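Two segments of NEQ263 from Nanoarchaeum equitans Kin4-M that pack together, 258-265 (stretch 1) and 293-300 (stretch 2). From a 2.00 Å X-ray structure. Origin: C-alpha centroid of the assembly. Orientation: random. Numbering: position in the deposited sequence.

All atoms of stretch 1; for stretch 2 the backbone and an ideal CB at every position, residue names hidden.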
# COMPACT_ATOMS: atom_id res chain seq x y z
N ASP B 258 -2.08 -17.73 17.82
CA ASP B 258 -3.43 -18.04 18.28
C ASP B 258 -4.11 -19.07 17.40
O ASP B 258 -4.77 -19.99 17.89
CB ASP B 258 -4.28 -16.77 18.37
CG ASP B 258 -5.65 -17.03 18.93
OD1 ASP B 258 -5.81 -16.96 20.17
OD2 ASP B 258 -6.57 -17.31 18.14
N LEU B 259 -3.96 -18.93 16.08
CA LEU B 259 -4.51 -19.92 15.15
C LEU B 259 -3.88 -21.29 15.39
O LEU B 259 -4.56 -22.32 15.33
CB LEU B 259 -4.28 -19.47 13.70
CG LEU B 259 -5.14 -18.31 13.18
CD1 LEU B 259 -4.75 -17.93 11.76
CD2 LEU B 259 -6.62 -18.67 13.24
N ALA B 260 -2.58 -21.30 15.67
CA ALA B 260 -1.87 -22.54 15.94
C ALA B 260 -2.36 -23.19 17.23
O ALA B 260 -2.43 -24.41 17.32
CB ALA B 260 -0.39 -22.29 16.01
N SER B 261 -2.70 -22.37 18.22
CA SER B 261 -3.18 -22.88 19.50
C SER B 261 -4.51 -23.61 19.34
O SER B 261 -4.99 -24.28 20.26
CB SER B 261 -3.32 -21.75 20.52
OG SER B 261 -4.51 -21.01 20.30
N ILE B 262 -5.12 -23.46 18.16
CA ILE B 262 -6.32 -24.20 17.80
C ILE B 262 -6.00 -25.38 16.88
O ILE B 262 -6.35 -26.52 17.19
CB ILE B 262 -7.34 -23.27 17.12
CG1 ILE B 262 -7.88 -22.26 18.14
CG2 ILE B 262 -8.48 -24.05 16.52
CD1 ILE B 262 -8.90 -21.35 17.56
N TYR B 263 -5.32 -25.11 15.77
CA TYR B 263 -5.04 -26.13 14.76
C TYR B 263 -4.19 -27.29 15.29
O TYR B 263 -4.38 -28.44 14.88
CB TYR B 263 -4.35 -25.51 13.54
CG TYR B 263 -5.15 -24.46 12.80
CD1 TYR B 263 -6.54 -24.47 12.82
CD2 TYR B 263 -4.52 -23.46 12.09
CE1 TYR B 263 -7.27 -23.51 12.13
CE2 TYR B 263 -5.23 -22.49 11.40
CZ TYR B 263 -6.60 -22.53 11.43
OH TYR B 263 -7.31 -21.56 10.74
N GLU B 264 -3.25 -26.99 16.18
CA GLU B 264 -2.34 -28.01 16.70
C GLU B 264 -2.96 -28.90 17.77
O GLU B 264 -2.33 -29.85 18.25
CB GLU B 264 -1.05 -27.36 17.22
CG GLU B 264 -0.14 -26.83 16.12
CD GLU B 264 0.67 -27.92 15.44
OE1 GLU B 264 0.80 -27.87 14.19
OE2 GLU B 264 1.20 -28.81 16.13
N ARG B 265 -4.19 -28.59 18.16
CA ARG B 265 -4.94 -29.47 19.06
C ARG B 265 -5.63 -30.54 18.22
O ARG B 265 -6.86 -30.66 18.21
CB ARG B 265 -5.95 -28.68 19.89
CG ARG B 265 -5.29 -27.72 20.88
CD ARG B 265 -6.31 -26.87 21.62
NE ARG B 265 -6.99 -27.60 22.69
CZ ARG B 265 -7.95 -27.08 23.45
NH1 ARG B 265 -8.35 -25.84 23.26
NH2 ARG B 265 -8.51 -27.82 24.40
N UNK B 293 -3.12 -17.34 4.42
CA UNK B 293 -1.67 -17.47 4.39
C UNK B 293 -1.12 -18.06 5.68
O UNK B 293 -0.31 -18.99 5.64
CB UNK B 293 -1.03 -16.11 4.13
N UNK B 294 -1.55 -17.53 6.82
CA UNK B 294 -1.11 -18.07 8.11
C UNK B 294 -1.63 -19.49 8.32
O UNK B 294 -0.91 -20.34 8.86
CB UNK B 294 -1.58 -17.17 9.25
N UNK B 295 -2.86 -19.75 7.89
CA UNK B 295 -3.44 -21.08 8.01
C UNK B 295 -2.65 -22.07 7.16
O UNK B 295 -2.40 -23.21 7.58
CB UNK B 295 -4.91 -21.07 7.59
N UNK B 296 -2.25 -21.64 5.97
CA UNK B 296 -1.42 -22.45 5.11
C UNK B 296 -0.11 -22.84 5.77
O UNK B 296 0.36 -23.97 5.61
CB UNK B 296 -1.14 -21.71 3.80
N UNK B 297 0.47 -21.91 6.53
CA UNK B 297 1.72 -22.16 7.24
C UNK B 297 1.57 -23.10 8.44
O UNK B 297 2.56 -23.53 9.03
CB UNK B 297 2.31 -20.83 7.71
N UNK B 298 0.32 -23.39 8.82
CA UNK B 298 0.07 -24.22 10.00
C UNK B 298 -0.53 -25.59 9.68
O UNK B 298 -0.00 -26.62 10.12
CB UNK B 298 -0.87 -23.48 10.95
N UNK B 299 -1.63 -25.62 8.94
CA UNK B 299 -2.26 -26.89 8.58
C UNK B 299 -1.33 -27.74 7.73
O UNK B 299 -0.39 -27.23 7.12
CB UNK B 299 -3.57 -26.64 7.83
N UNK B 300 -1.58 -29.04 7.70
CA UNK B 300 -0.74 -29.95 6.95
C UNK B 300 -1.28 -30.11 5.53
O UNK B 300 -1.52 -31.22 5.06
CB UNK B 300 -0.65 -31.31 7.65

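Stretch 1 is the last part of a helix and the turn that follows it. The residues that meet stretch 2 most closely are Leu259, Ala260 and Tyr263, a mostly apolar strip, with the Tyr263 hydroxyl as the polar group that bonds across. The positions that meet this strip must fit it.

Position 293 has helical backbone angles, and its ideal CB finds nothing of stretch 1 within 5.5 Å. The contact sets no rule here, and many side chains would serve. The deposited residue is Asp293, whose carboxylate is hydrogen-bonded elsewhere in the structure.

At position 294 the CA-to-CB bond points toward stretch 1, and the ideal CB lies 4.1 Å from Leu259 CD1. The neighbour is a methyl group, so an apolar side chain suits, from alanine up to leucine or methionine. The residue is Leu294. Its own CB makes the contact, 4.1 Å from Leu259 CD1, while both of its terminal methyls lie farther from that atom.

Position 295 is also helical, but its CB points sideways. The ideal CB is 4.0 Å from Tyr263 OH and 5.2 Å from Leu259 CD1, so a phenol oxygen and a methyl meet at one site. A short side chain with a polar atom near the backbone fits best: serine, threonine, perhaps asparagine. The residue is Thr295, in the m rotamer. Tyr263 OH donates a hydrogen bond to Thr295 OG1 at 3.1 Å, the one hydrogen bond between the stretches. Thr295 OG1 sits 4.1 Å from Leu259 CD1, so the polar link lies against the apolar strip.

Position 296 points away from stretch 1, with ordinary helical angles of -59/-38 that do not demand glycine. Stretch 1 would tolerate many residues; the deposited one is Gly296.

Position 297 has nothing of stretch 1 within 5.5 Å of its ideal CB, leaving the choice open from this side. It is Tyr297, with its hydroxyl hydrogen-bonded elsewhere in the structure.

Position 298 points toward stretch 1. Its ideal CB is 3.8 Å from Tyr263 CD2 and 5.2 Å from Ala260 CA, close to the Tyr263 ring, with the Ala260 backbone a little farther off. Branched or extended apolar residues suit: valine, isoleucine, leucine. The residue is Ile298, which gives the largest covered area of stretch 2, 89 Å². Ile298 CG2 makes the closest approach to the ring, 3.5 Å from Tyr263 CD2 and near its plane; Ile298 CD1 lies 3.9 Å from Leu259 CB and 4.2 Å from Ala260 CB, and also touches the ring, 4.0 Å from Tyr263 CD2.

Position 299 has extended angles, -63/159, no longer helical; its CA-to-CB bond points sideways, and the ideal CB is 5.4 Å from Tyr263 CD2. A small or medium side chain with a methyl to offer would fit, such as threonine or valine. The residue is Thr299, whose CG2 lies over one face of the Tyr263 ring, 4.2 Å from CD2 of that ring.

Position 300 has no stretch 1 atom within 5.5 Å of its ideal CB, so stretch 1 puts no demand on this position and many residues would serve. It is Glu300, whose carboxylate is hydrogen-bonded elsewhere in the structure.

Stretch 2, residues 293-300: DLTGYITE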
# COMPACT_ATOMS: atom_id res chain seq x y z
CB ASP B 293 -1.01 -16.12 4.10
CG ASP B 293 0.50 -16.22 4.02
OD1 ASP B 293 1.00 -16.87 3.08
OD2 ASP B 293 1.19 -15.64 4.89
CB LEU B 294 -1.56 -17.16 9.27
CG LEU B 294 -0.92 -15.78 9.36
CD1 LEU B 294 -1.31 -15.08 10.65
CD2 LEU B 294 0.60 -15.87 9.25
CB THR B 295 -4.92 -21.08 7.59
OG1 THR B 295 -5.67 -20.26 8.50
CG2 THR B 295 -5.49 -22.49 7.61
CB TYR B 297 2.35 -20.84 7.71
CG TYR B 297 3.21 -20.14 6.69
CD1 TYR B 297 4.38 -20.71 6.22
CD2 TYR B 297 2.86 -18.88 6.21
CE1 TYR B 297 5.17 -20.06 5.29
CE2 TYR B 297 3.65 -18.22 5.29
CZ TYR B 297 4.80 -18.82 4.83
OH TYR B 297 5.60 -18.18 3.91
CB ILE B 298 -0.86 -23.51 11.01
CG1 ILE B 298 -0.22 -22.19 11.46
CG2 ILE B 298 -1.11 -24.39 12.22
CD1 ILE B 298 -1.21 -21.21 12.04
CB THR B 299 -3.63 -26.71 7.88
OG1 THR B 299 -3.46 -25.97 6.66
CG2 THR B 299 -4.61 -25.99 8.78
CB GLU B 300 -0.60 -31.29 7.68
CG GLU B 300 0.25 -31.18 8.94
CD GLU B 300 -0.09 -32.20 10.01
OE1 GLU B 300 -1.14 -32.86 9.90
OE2 GLU B 300 0.70 -32.32 10.97
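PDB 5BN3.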